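Local coordinates for protein beta-d-glucoside glucohydrolase (Hypocrea jecorina, PDB 3ZYZ) that probably hydrolyses terminal, non-reducing beta-D-glucosyl residues, releasing beta-D-glucose during the breakdown of cellulose, at residues 154-159 and 199-204; 159-164 and 184-189; 176-181 and 679-684; 231-236 and 250-255. All coordinates share one frame; numbering follows the deposited sequence.

Contact 1 of 4, residues 154-159 and 199-204; sequences QATAKH and SVMCSY. With BGC (beta-D-glucopyranose), chain D.
Two neighbouring parallel strands of the TIM-barrel-like N-terminal domain of this family 3 glycosidase, 154-159 and 199-202, pair here and deliver residues to the bound glucose. Their axes approach to 4.3 Å. Met201 N donates to Ala157 O at 2.8 Å with a fairly straight N-H (164°), and Ala157 N bonds Ser199 O. Beside this pairing Lys158 and Met201 run alongside each other toward the sugar, their CB atoms 3.7 Å apart. Beyond CG the lysine runs fully extended, with chi2 -173°, which carries NZ to the sugar, 2.9 Å from O3 and 3.0 Å from O4 of BGC; NZ also donates to Leu110 O. His159, after a cis peptide bond, meets the same O3 at its ring edge: NE2 and BGC O3 share a hydrogen bond of 2.7 Å (177°), its donor undecided, while ND1 is bonded to Gly115 O. Met201 bends at chi3, bringing CE to 3.6 Å from BGC O4. A methionine in place of Lys158 would probably leave O4 and O3 without their shared ammonium donor and Leu110 O without its mate. Lys158 and His159 both hold O3, and Lys158 also holds O4, consistent with selection for the hydroxyl pattern of glucose.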
# COMPACT_ATOMS: atom_id res chain seq x y z
N GLN A 154 -4.96 14.71 -9.29
CA GLN A 154 -3.58 14.70 -8.81
C GLN A 154 -3.43 13.66 -7.71
O GLN A 154 -4.24 13.61 -6.77
CB GLN A 154 -3.18 16.07 -8.27
CG GLN A 154 -3.15 17.21 -9.29
CD GLN A 154 -2.56 18.48 -8.69
OE1 GLN A 154 -1.60 18.42 -7.93
NE2 GLN A 154 -3.13 19.63 -9.03
N ALA A 155 -2.40 12.83 -7.82
CA ALA A 155 -2.10 11.84 -6.77
C ALA A 155 -0.94 12.34 -5.91
O ALA A 155 -0.17 13.21 -6.35
CB ALA A 155 -1.78 10.48 -7.37
N THR A 156 -0.83 11.79 -4.71
CA THR A 156 0.21 12.18 -3.77
C THR A 156 0.89 10.95 -3.19
O THR A 156 0.32 10.25 -2.36
CB THR A 156 -0.39 13.02 -2.60
OG1 THR A 156 -1.13 14.10 -3.16
CG2 THR A 156 0.69 13.59 -1.69
N ALA A 157 2.10 10.67 -3.67
CA ALA A 157 2.92 9.59 -3.10
C ALA A 157 3.36 9.99 -1.69
O ALA A 157 4.02 11.02 -1.50
CB ALA A 157 4.13 9.32 -3.98
N LYS A 158 2.95 9.19 -0.70
CA LYS A 158 3.33 9.42 0.69
C LYS A 158 3.77 8.09 1.36
O LYS A 158 3.43 7.04 0.84
CB LYS A 158 2.19 10.11 1.45
CG LYS A 158 0.95 9.24 1.68
CD LYS A 158 -0.20 10.03 2.28
CE LYS A 158 -1.23 9.10 2.89
NZ LYS A 158 -2.50 9.80 3.27
N HIS A 159 4.54 8.10 2.45
CA HIS A 159 5.11 9.29 3.08
C HIS A 159 6.61 9.23 2.92
O HIS A 159 7.23 8.22 3.26
CB HIS A 159 4.82 9.32 4.58
CG HIS A 159 3.37 9.16 4.92
ND1 HIS A 159 2.79 7.93 5.10
CD2 HIS A 159 2.40 10.08 5.11
CE1 HIS A 159 1.51 8.09 5.39
NE2 HIS A 159 1.25 9.38 5.40
N SER A 199 2.38 14.83 -7.03
CA SER A 199 2.86 15.33 -5.76
C SER A 199 3.45 14.21 -4.92
O SER A 199 3.16 13.02 -5.13
CB SER A 199 1.72 16.02 -5.01
OG SER A 199 2.16 16.55 -3.78
N VAL A 200 4.31 14.60 -3.98
CA VAL A 200 4.92 13.71 -3.02
C VAL A 200 4.73 14.40 -1.68
O VAL A 200 4.86 15.63 -1.58
CB VAL A 200 6.41 13.50 -3.33
CG1 VAL A 200 7.14 12.91 -2.12
CG2 VAL A 200 6.59 12.59 -4.58
N MET A 201 4.40 13.63 -0.65
CA MET A 201 4.27 14.21 0.70
C MET A 201 5.44 13.81 1.61
O MET A 201 5.66 12.62 1.84
CB MET A 201 2.95 13.77 1.34
CG MET A 201 2.68 14.38 2.72
SD MET A 201 1.31 13.55 3.54
CE MET A 201 -0.08 14.01 2.50
N CYS A 202 6.16 14.80 2.15
CA CYS A 202 7.28 14.49 3.06
C CYS A 202 6.78 14.14 4.45
O CYS A 202 5.75 14.65 4.88
CB CYS A 202 8.35 15.59 3.09
SG CYS A 202 7.77 17.27 3.36
N SER A 203 7.50 13.24 5.13
CA SER A 203 7.00 12.64 6.36
C SER A 203 7.25 13.44 7.64
O SER A 203 7.90 14.50 7.62
CB SER A 203 7.55 11.21 6.52
OG SER A 203 8.97 11.22 6.54
N TYR A 204 6.74 12.90 8.74
CA TYR A 204 6.85 13.45 10.10
C TYR A 204 8.22 13.27 10.75
O TYR A 204 8.63 14.09 11.56
CB TYR A 204 5.83 12.76 11.01
CG TYR A 204 4.45 13.36 10.94
CD1 TYR A 204 4.25 14.72 11.23
CD2 TYR A 204 3.34 12.58 10.59
CE1 TYR A 204 2.99 15.28 11.18
CE2 TYR A 204 2.07 13.14 10.53
CZ TYR A 204 1.90 14.50 10.83
OH TYR A 204 0.66 15.07 10.77
C2 BGC D . -1.23 11.71 7.83
C3 BGC D . -1.29 11.79 6.32
C4 BGC D . -2.60 12.46 5.93
C5 BGC D . -2.73 13.84 6.61
C6 BGC D . -4.03 14.55 6.25
C1 BGC D . -1.48 13.09 8.49
O1 BGC D . -1.57 12.94 9.88
O2 BGC D . 0.03 11.19 8.16
O3 BGC D . -1.22 10.47 5.82
O4 BGC D . -2.70 12.54 4.53
O5 BGC D . -2.68 13.69 8.02
O6 BGC D . -5.11 13.90 6.90

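Contact 2 of 4, residues 159-164 and 184-189; sequences HYILNE and LYTWPF. With BGC (beta-D-glucopyranose), chain D.
With CG anti to its own backbone N (chi1 -175°), Tyr160 swings its ring across to Phe189, whose CG lies anti to the carbonyl carbon (chi1 -74°), and the two rings form a T-shaped pair. The tyrosine supplies the edge and the phenylalanine the face: centroids are 5.2 Å apart, planes 76° apart, and Tyr160 CD1 sits over the centre of the Phe189 ring, 3.8 Å from Phe189 CG. The far end of that ring reaches the strand backbone, Phe189 CZ standing 3.4 Å from His159 O. Ile161, preceded by a cis peptide bond, crosses Thr186 nearly perpendicularly and puts its CD1 3.4 Å from Thr186 OG1. The Leu162 side chain likewise runs across Tyr185, its CD2 3.6 Å from Tyr185 CB. Glu164 approaches the same tyrosine obliquely, its OE2 3.6 Å from Tyr185 CD1, although the carboxylate is held by the backbone N atoms of Leu117, Gly118 and Lys119. No direct hydrogen bond joins the segments; one water donates to both Tyr160 OH and Thr186 OG1, which also bond to Thr218 O and Leu181 O respectively. The contact lies within a beta-alpha-beta crossover of the TIM-barrel-like domain: strand 154-160 and the loop after it rest on helix 178-194, which leads to parallel strand 199-202, bonded to the Tyr160 backbone, while Val222 and Leu223 of helix 216-226 pack on Tyr160.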
# COMPACT_ATOMS: atom_id res chain seq x y z
N HIS A 159 4.54 8.10 2.45
CA HIS A 159 5.11 9.29 3.08
C HIS A 159 6.61 9.23 2.92
O HIS A 159 7.23 8.22 3.26
CB HIS A 159 4.82 9.32 4.58
CG HIS A 159 3.37 9.16 4.92
ND1 HIS A 159 2.79 7.93 5.10
CD2 HIS A 159 2.40 10.08 5.11
CE1 HIS A 159 1.51 8.09 5.39
NE2 HIS A 159 1.25 9.38 5.40
N TYR A 160 7.17 10.34 2.46
CA TYR A 160 8.57 10.41 2.07
C TYR A 160 9.40 11.08 3.16
O TYR A 160 9.41 12.30 3.25
CB TYR A 160 8.67 11.18 0.74
CG TYR A 160 10.04 11.24 0.12
CD1 TYR A 160 10.53 10.17 -0.64
CD2 TYR A 160 10.84 12.37 0.26
CE1 TYR A 160 11.78 10.23 -1.23
CE2 TYR A 160 12.10 12.44 -0.34
CZ TYR A 160 12.56 11.36 -1.07
OH TYR A 160 13.81 11.42 -1.66
N ILE A 161 10.14 10.31 3.97
CA ILE A 161 10.45 8.88 3.74
C ILE A 161 10.94 8.29 5.07
O ILE A 161 11.33 9.04 5.98
CB ILE A 161 11.54 8.72 2.63
CG1 ILE A 161 11.72 7.26 2.21
CG2 ILE A 161 12.86 9.38 3.05
CD1 ILE A 161 12.56 7.08 0.96
N LEU A 162 10.91 6.96 5.19
CA LEU A 162 11.39 6.22 6.38
C LEU A 162 10.53 6.42 7.64
O LEU A 162 11.03 6.37 8.77
CB LEU A 162 12.87 6.51 6.69
CG LEU A 162 13.92 6.52 5.57
CD1 LEU A 162 15.25 6.99 6.13
CD2 LEU A 162 14.05 5.14 4.95
N ASN A 163 9.24 6.65 7.42
CA ASN A 163 8.24 6.67 8.49
C ASN A 163 7.73 5.23 8.72
O ASN A 163 6.60 4.89 8.38
CB ASN A 163 7.12 7.64 8.07
CG ASN A 163 5.95 7.70 9.05
OD1 ASN A 163 4.86 8.15 8.68
ND2 ASN A 163 6.16 7.25 10.28
N GLU A 164 8.59 4.39 9.30
CA GLU A 164 8.32 2.94 9.42
C GLU A 164 7.66 2.50 10.73
O GLU A 164 7.48 1.30 10.97
CB GLU A 164 9.60 2.12 9.16
CG GLU A 164 10.19 2.25 7.75
CD GLU A 164 9.30 1.66 6.64
OE1 GLU A 164 8.72 0.56 6.78
OE2 GLU A 164 9.20 2.32 5.59
N LEU A 184 16.06 0.31 -1.11
CA LEU A 184 14.90 -0.33 -0.51
C LEU A 184 13.75 0.65 -0.39
O LEU A 184 12.70 0.48 -1.03
CB LEU A 184 15.27 -0.93 0.86
CG LEU A 184 14.19 -1.65 1.69
CD1 LEU A 184 13.44 -2.66 0.86
CD2 LEU A 184 14.79 -2.33 2.92
N TYR A 185 13.95 1.69 0.41
CA TYR A 185 12.86 2.59 0.73
C TYR A 185 12.49 3.60 -0.36
O TYR A 185 11.31 3.82 -0.58
CB TYR A 185 13.08 3.24 2.11
CG TYR A 185 13.19 2.18 3.17
CD1 TYR A 185 12.06 1.52 3.64
CD2 TYR A 185 14.44 1.81 3.69
CE1 TYR A 185 12.16 0.53 4.59
CE2 TYR A 185 14.54 0.82 4.65
CZ TYR A 185 13.40 0.19 5.09
OH TYR A 185 13.48 -0.80 6.03
N THR A 186 13.47 4.16 -1.06
CA THR A 186 13.19 5.12 -2.14
C THR A 186 12.69 4.44 -3.40
O THR A 186 11.93 5.04 -4.18
CB THR A 186 14.40 5.99 -2.49
OG1 THR A 186 14.99 6.50 -1.29
CG2 THR A 186 13.99 7.18 -3.34
N TRP A 187 13.12 3.19 -3.61
CA TRP A 187 12.73 2.42 -4.79
C TRP A 187 11.26 2.66 -5.24
O TRP A 187 11.05 3.07 -6.38
CB TRP A 187 13.05 0.93 -4.58
CG TRP A 187 12.65 0.03 -5.73
CD1 TRP A 187 11.38 -0.30 -6.10
CD2 TRP A 187 13.53 -0.65 -6.63
NE1 TRP A 187 11.41 -1.14 -7.19
CE2 TRP A 187 12.71 -1.36 -7.54
CE3 TRP A 187 14.92 -0.71 -6.78
CZ2 TRP A 187 13.25 -2.14 -8.58
CZ3 TRP A 187 15.45 -1.49 -7.81
CH2 TRP A 187 14.61 -2.20 -8.69
N PRO A 188 10.26 2.42 -4.36
CA PRO A 188 8.86 2.57 -4.80
C PRO A 188 8.43 4.01 -5.09
O PRO A 188 7.50 4.22 -5.87
CB PRO A 188 8.06 2.00 -3.64
CG PRO A 188 8.97 2.09 -2.45
CD PRO A 188 10.33 1.85 -3.00
N PHE A 189 9.07 4.99 -4.44
CA PHE A 189 8.82 6.38 -4.77
C PHE A 189 9.31 6.68 -6.17
O PHE A 189 8.70 7.51 -6.88
CB PHE A 189 9.42 7.33 -3.73
CG PHE A 189 8.66 7.36 -2.44
CD1 PHE A 189 7.56 8.18 -2.30
CD2 PHE A 189 9.03 6.53 -1.37
CE1 PHE A 189 6.83 8.20 -1.09
CE2 PHE A 189 8.32 6.55 -0.18
CZ PHE A 189 7.21 7.38 -0.04
C2 BGC D . -1.23 11.71 7.83
C3 BGC D . -1.29 11.79 6.32
C4 BGC D . -2.60 12.46 5.93
C5 BGC D . -2.73 13.84 6.61
C6 BGC D . -4.03 14.55 6.25
C1 BGC D . -1.48 13.09 8.49
O1 BGC D . -1.57 12.94 9.88
O2 BGC D . 0.03 11.19 8.16
O3 BGC D . -1.22 10.47 5.82
O4 BGC D . -2.70 12.54 4.53
O5 BGC D . -2.68 13.69 8.02
O6 BGC D . -5.11 13.90 6.90
O HOH W 1 15.54 9.36 -0.30

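Contact 3 of 4, residues 176-181 and 679-684. With NAG (2-acetamido-2-deoxy-beta-D-glucopyranose), chain C.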
# COMPACT_ATOMS: atom_id res chain seq x y z
N PRO A 176 19.28 5.03 8.26
CA PRO A 176 19.95 3.93 7.54
C PRO A 176 21.16 4.40 6.75
O PRO A 176 21.35 5.61 6.57
CB PRO A 176 18.88 3.45 6.56
CG PRO A 176 18.10 4.68 6.24
CD PRO A 176 18.07 5.49 7.55
N ASP A 177 21.96 3.46 6.24
CA ASP A 177 23.02 3.79 5.31
C ASP A 177 22.42 4.26 3.98
O ASP A 177 21.22 4.06 3.72
CB ASP A 177 23.96 2.60 5.11
CG ASP A 177 23.24 1.41 4.49
OD1 ASP A 177 22.34 0.84 5.14
OD2 ASP A 177 23.54 1.06 3.34
N ASP A 178 23.26 4.87 3.15
CA ASP A 178 22.83 5.43 1.87
C ASP A 178 22.26 4.38 0.92
O ASP A 178 21.25 4.63 0.26
CB ASP A 178 24.00 6.17 1.20
CG ASP A 178 23.61 6.80 -0.12
OD1 ASP A 178 22.97 7.87 -0.11
OD2 ASP A 178 23.95 6.23 -1.17
N ARG A 179 22.91 3.23 0.82
CA ARG A 179 22.38 2.20 -0.07
C ARG A 179 20.97 1.79 0.38
O ARG A 179 20.05 1.74 -0.44
CB ARG A 179 23.30 0.99 -0.19
CG ARG A 179 22.86 0.04 -1.30
CD ARG A 179 23.82 -1.11 -1.48
NE ARG A 179 23.19 -2.20 -2.22
CZ ARG A 179 23.56 -3.47 -2.12
NH1 ARG A 179 24.58 -3.82 -1.33
NH2 ARG A 179 22.91 -4.41 -2.82
N THR A 180 20.79 1.55 1.67
CA THR A 180 19.47 1.15 2.18
C THR A 180 18.40 2.19 1.86
O THR A 180 17.30 1.84 1.42
CB THR A 180 19.51 0.84 3.68
OG1 THR A 180 20.47 -0.20 3.91
CG2 THR A 180 18.13 0.35 4.17
N LEU A 181 18.73 3.45 2.09
CA LEU A 181 17.81 4.53 1.80
C LEU A 181 17.35 4.49 0.34
O LEU A 181 16.16 4.53 0.07
CB LEU A 181 18.47 5.88 2.13
CG LEU A 181 17.69 7.11 1.68
CD1 LEU A 181 16.38 7.22 2.44
CD2 LEU A 181 18.53 8.36 1.87
N TRP A 679 22.22 0.08 -5.96
CA TRP A 679 22.64 1.47 -5.80
C TRP A 679 24.08 1.55 -5.31
O TRP A 679 24.40 1.01 -4.25
CB TRP A 679 21.73 2.16 -4.80
CG TRP A 679 22.14 3.58 -4.51
CD1 TRP A 679 22.81 4.04 -3.41
CD2 TRP A 679 21.90 4.71 -5.35
NE1 TRP A 679 22.99 5.40 -3.51
CE2 TRP A 679 22.44 5.84 -4.68
CE3 TRP A 679 21.27 4.89 -6.59
CZ2 TRP A 679 22.38 7.13 -5.22
CZ3 TRP A 679 21.21 6.17 -7.13
CH2 TRP A 679 21.75 7.27 -6.44
N ASP A 680 24.93 2.24 -6.07
CA ASP A 680 26.32 2.48 -5.66
C ASP A 680 26.45 3.83 -4.93
O ASP A 680 26.35 4.88 -5.56
CB ASP A 680 27.27 2.40 -6.86
CG ASP A 680 28.73 2.59 -6.47
OD1 ASP A 680 29.28 1.73 -5.75
OD2 ASP A 680 29.33 3.61 -6.85
N THR A 681 26.69 3.77 -3.62
CA THR A 681 26.72 4.98 -2.79
C THR A 681 27.81 5.98 -3.20
O THR A 681 27.53 7.17 -3.31
CB THR A 681 26.79 4.67 -1.26
OG1 THR A 681 26.87 5.91 -0.53
CG2 THR A 681 28.00 3.82 -0.91
N ALA A 682 29.03 5.50 -3.46
CA ALA A 682 30.14 6.39 -3.78
C ALA A 682 29.94 7.19 -5.06
O ALA A 682 30.31 8.36 -5.11
CB ALA A 682 31.48 5.64 -3.83
N SER A 683 29.32 6.59 -6.07
CA SER A 683 29.08 7.28 -7.33
C SER A 683 27.66 7.84 -7.45
O SER A 683 27.37 8.59 -8.38
CB SER A 683 29.40 6.39 -8.53
OG SER A 683 28.51 5.29 -8.61
N GLN A 684 26.79 7.48 -6.50
CA GLN A 684 25.38 7.91 -6.49
C GLN A 684 24.67 7.54 -7.78
O GLN A 684 23.97 8.34 -8.40
CB GLN A 684 25.25 9.42 -6.18
CG GLN A 684 25.71 9.84 -4.78
CD GLN A 684 24.69 9.56 -3.69
OE1 GLN A 684 24.81 8.59 -2.93
NE2 GLN A 684 23.69 10.42 -3.59
C1 NAG C . 23.41 9.03 7.55
C2 NAG C . 24.10 7.79 8.13
C3 NAG C . 25.15 7.17 7.19
C4 NAG C . 24.65 7.10 5.74
C5 NAG C . 24.20 8.51 5.33
C6 NAG C . 23.77 8.60 3.87
C7 NAG C . 24.36 7.76 10.60
C8 NAG C . 25.17 8.28 11.76
N2 NAG C . 24.74 8.17 9.38
O3 NAG C . 25.52 5.88 7.63
O4 NAG C . 25.62 6.54 4.87
O5 NAG C . 23.12 8.86 6.17
O6 NAG C . 22.46 8.10 3.71
O7 NAG C . 23.42 7.00 10.80
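Asp178, in the first turn of helix 178-194, reaches across to the fibronectin type III-like domain at Trp679 and Thr681. Its CB and its CG, the latter anti to the backbone N (chi1 -179°), each lie 3.4 Å from Thr681 OG1. OD1 has a weak bond to Tyr217 OH of helix 216-226. OD2 is the shared acceptor: Trp679 NE1 donates to it at 2.7 Å, on the syn side and close to the indole plane, and in the conformer given here Thr681 OG1 donates to it at 3.0 Å. That hydroxyl comes from above the carboxylate plane, 51° out, on the face opposite the indole. Alongside, Arg179 lays its CG 3.5 Å from Trp679 O, while Arg179 NE makes a salt bridge with Glu183 OE1, which also accepts from Trp679 N. At the helix start, Asp177 serves as N-cap, and Asp178 N makes a weak bond to O4 of the NAG sugar. Swapping Asp178 for a leucine is likely to leave the indole N-H without its acceptor at this domain boundary. Both donors to OD2 are neutral, so Asp178 contributes to the joint through hydrogen bonds rather than a salt bridge; they would probably help to stabilise its charge.

Contact 4 of 4, residues 231-236 and 250-255; sequences GYVMTD and GLDMSM. With BGC (beta-D-glucopyranose), chain D.
Leu251 fills the apolar centre between strand 232-235 of the TIM-barrel-like domain and the irregular segment 250-255 that runs beside it. Leu251 lies across Thr235, its CD2 touching Thr235 CG2 at 3.5 Å, and its CD1 is 3.9 Å from Val233 CG1. A second apolar patch forms round Met253. Its chain, bent at chi3 (-75°), brings CE to 3.7 Å from Tyr232 CE2, and its sulfur stands obliquely to the ring, 4.9 Å from SD to the Tyr232 centroid: a Met-aromatic contact. Met234 CB adds to this patch at 4.0 Å from Met253 CB, where the two backbones make a single bridge. Outward from these groups the backbone is tied twice. Asp252 N donates to Val233 O in the carbonyl plane, and Thr235 N donates to Met253 O at 3.1 Å, almost in line with the carbonyl bond (173°). Before them, Gly250 closes helix 244-249 with a Schellman motif, at positive phi. The polar edge belongs to Asp252. Both its oxygens are engaged by basic residues, OD2 by Lys224 and OD1 by Arg284, so the buried carboxylate is probably kept ionised. At the other end of the strand, Asp236 OD2 accepts from O2 of the bound glucose. On Asp252, OD2 also uses its anti lone pair to take the backbone N-H of Val233, with N 2.9 Å from OD2 and the N-H angle 165°.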
# COMPACT_ATOMS: atom_id res chain seq x y z
N GLY A 231 7.14 17.43 -10.09
CA GLY A 231 6.02 17.94 -9.31
C GLY A 231 6.42 18.59 -8.00
O GLY A 231 7.60 18.92 -7.78
N TYR A 232 5.44 18.73 -7.11
CA TYR A 232 5.64 19.47 -5.87
C TYR A 232 5.64 18.60 -4.61
O TYR A 232 4.95 17.58 -4.54
CB TYR A 232 4.60 20.58 -5.73
CG TYR A 232 3.16 20.14 -5.63
CD1 TYR A 232 2.45 19.73 -6.77
CD2 TYR A 232 2.48 20.15 -4.40
CE1 TYR A 232 1.13 19.34 -6.68
CE2 TYR A 232 1.15 19.76 -4.31
CZ TYR A 232 0.48 19.37 -5.45
OH TYR A 232 -0.84 18.98 -5.37
N VAL A 233 6.45 19.03 -3.64
CA VAL A 233 6.52 18.39 -2.34
C VAL A 233 5.66 19.15 -1.36
O VAL A 233 5.84 20.36 -1.13
CB VAL A 233 7.99 18.31 -1.82
CG1 VAL A 233 8.03 17.75 -0.39
CG2 VAL A 233 8.84 17.45 -2.75
N MET A 234 4.70 18.44 -0.77
CA MET A 234 3.91 18.98 0.32
C MET A 234 4.30 18.31 1.64
O MET A 234 4.75 17.17 1.65
CB MET A 234 2.41 18.77 0.06
CG MET A 234 1.90 17.36 0.40
SD MET A 234 0.13 17.13 0.14
CE MET A 234 -0.01 17.30 -1.64
N THR A 235 4.08 19.02 2.75
CA THR A 235 4.34 18.46 4.07
C THR A 235 3.25 17.48 4.46
O THR A 235 2.12 17.56 3.97
CB THR A 235 4.35 19.57 5.17
OG1 THR A 235 3.09 20.22 5.18
CG2 THR A 235 5.45 20.59 4.93
N ASP A 236 3.58 16.55 5.35
CA ASP A 236 2.54 15.87 6.09
C ASP A 236 1.95 16.94 7.02
O ASP A 236 2.49 18.05 7.12
CB ASP A 236 3.07 14.64 6.84
CG ASP A 236 1.97 13.61 7.11
OD1 ASP A 236 0.79 14.01 7.34
OD2 ASP A 236 2.28 12.40 7.06
N GLY A 250 13.89 22.58 -0.48
CA GLY A 250 13.08 22.07 -1.57
C GLY A 250 11.63 21.76 -1.24
O GLY A 250 10.93 21.17 -2.07
N LEU A 251 11.15 22.15 -0.06
CA LEU A 251 9.72 22.07 0.24
C LEU A 251 8.95 23.00 -0.71
O LEU A 251 9.46 24.07 -1.06
CB LEU A 251 9.44 22.43 1.71
CG LEU A 251 7.99 22.29 2.15
CD1 LEU A 251 7.50 20.84 2.00
CD2 LEU A 251 7.79 22.81 3.57
N ASP A 252 7.76 22.60 -1.13
CA ASP A 252 6.98 23.36 -2.10
C ASP A 252 5.62 23.81 -1.60
O ASP A 252 5.04 24.73 -2.17
CB ASP A 252 6.77 22.54 -3.38
CG ASP A 252 8.05 22.28 -4.12
OD1 ASP A 252 8.86 23.21 -4.25
OD2 ASP A 252 8.23 21.14 -4.60
N MET A 253 5.11 23.17 -0.55
CA MET A 253 3.75 23.41 -0.10
C MET A 253 3.58 23.13 1.38
O MET A 253 3.80 22.01 1.84
CB MET A 253 2.73 22.60 -0.93
CG MET A 253 1.28 22.84 -0.54
SD MET A 253 0.03 21.99 -1.55
CE MET A 253 0.09 23.02 -3.02
N SER A 254 3.16 24.17 2.11
CA SER A 254 2.89 24.08 3.54
C SER A 254 1.46 23.61 3.86
O SER A 254 0.50 24.36 3.68
CB SER A 254 3.12 25.46 4.17
OG SER A 254 3.12 25.36 5.58
N MET A 255 1.34 22.38 4.38
CA MET A 255 0.03 21.77 4.70
C MET A 255 -0.12 21.39 6.18
O MET A 255 0.79 20.82 6.79
CB MET A 255 -0.19 20.51 3.85
CG MET A 255 -0.70 20.79 2.46
SD MET A 255 -2.40 21.42 2.39
CE MET A 255 -2.11 22.85 1.34
C2 BGC D . -1.23 11.71 7.83
C3 BGC D . -1.29 11.79 6.32
C4 BGC D . -2.60 12.46 5.93
C5 BGC D . -2.73 13.84 6.61
C6 BGC D . -4.03 14.55 6.25
C1 BGC D . -1.48 13.09 8.49
O1 BGC D . -1.57 12.94 9.88
O2 BGC D . 0.03 11.19 8.16
O3 BGC D . -1.22 10.47 5.82
O4 BGC D . -2.70 12.54 4.53
O5 BGC D . -2.68 13.69 8.02
O6 BGC D . -5.11 13.90 6.90

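Overall arrangement
Contacts 1, 2 and 4 are buried in the N-terminal domain, whereas contact 3 is partly exposed and joins that domain to the fibronectin type III-like one. Contacts 1 and 2 share strand 154-160 and His159; contact 4 continues the same sheet, because strand 232-235 neighbours 199-202, and Cys202 N lies 2.8 Å from Met234 O. Contacts 2 and 3 both use helix 178-194, with centres about 14 Å apart. Chemistry follows place: contact 1 combines parallel-strand bonds with sugar recognition, contact 2 relies on aromatic and aliphatic packing, contact 4 mixes backbone bonds with methionine packing, and contact 3 centres on the Asp178 carboxylate, with charged Arg179 beside it. Contacts 3 and 4 do not touch.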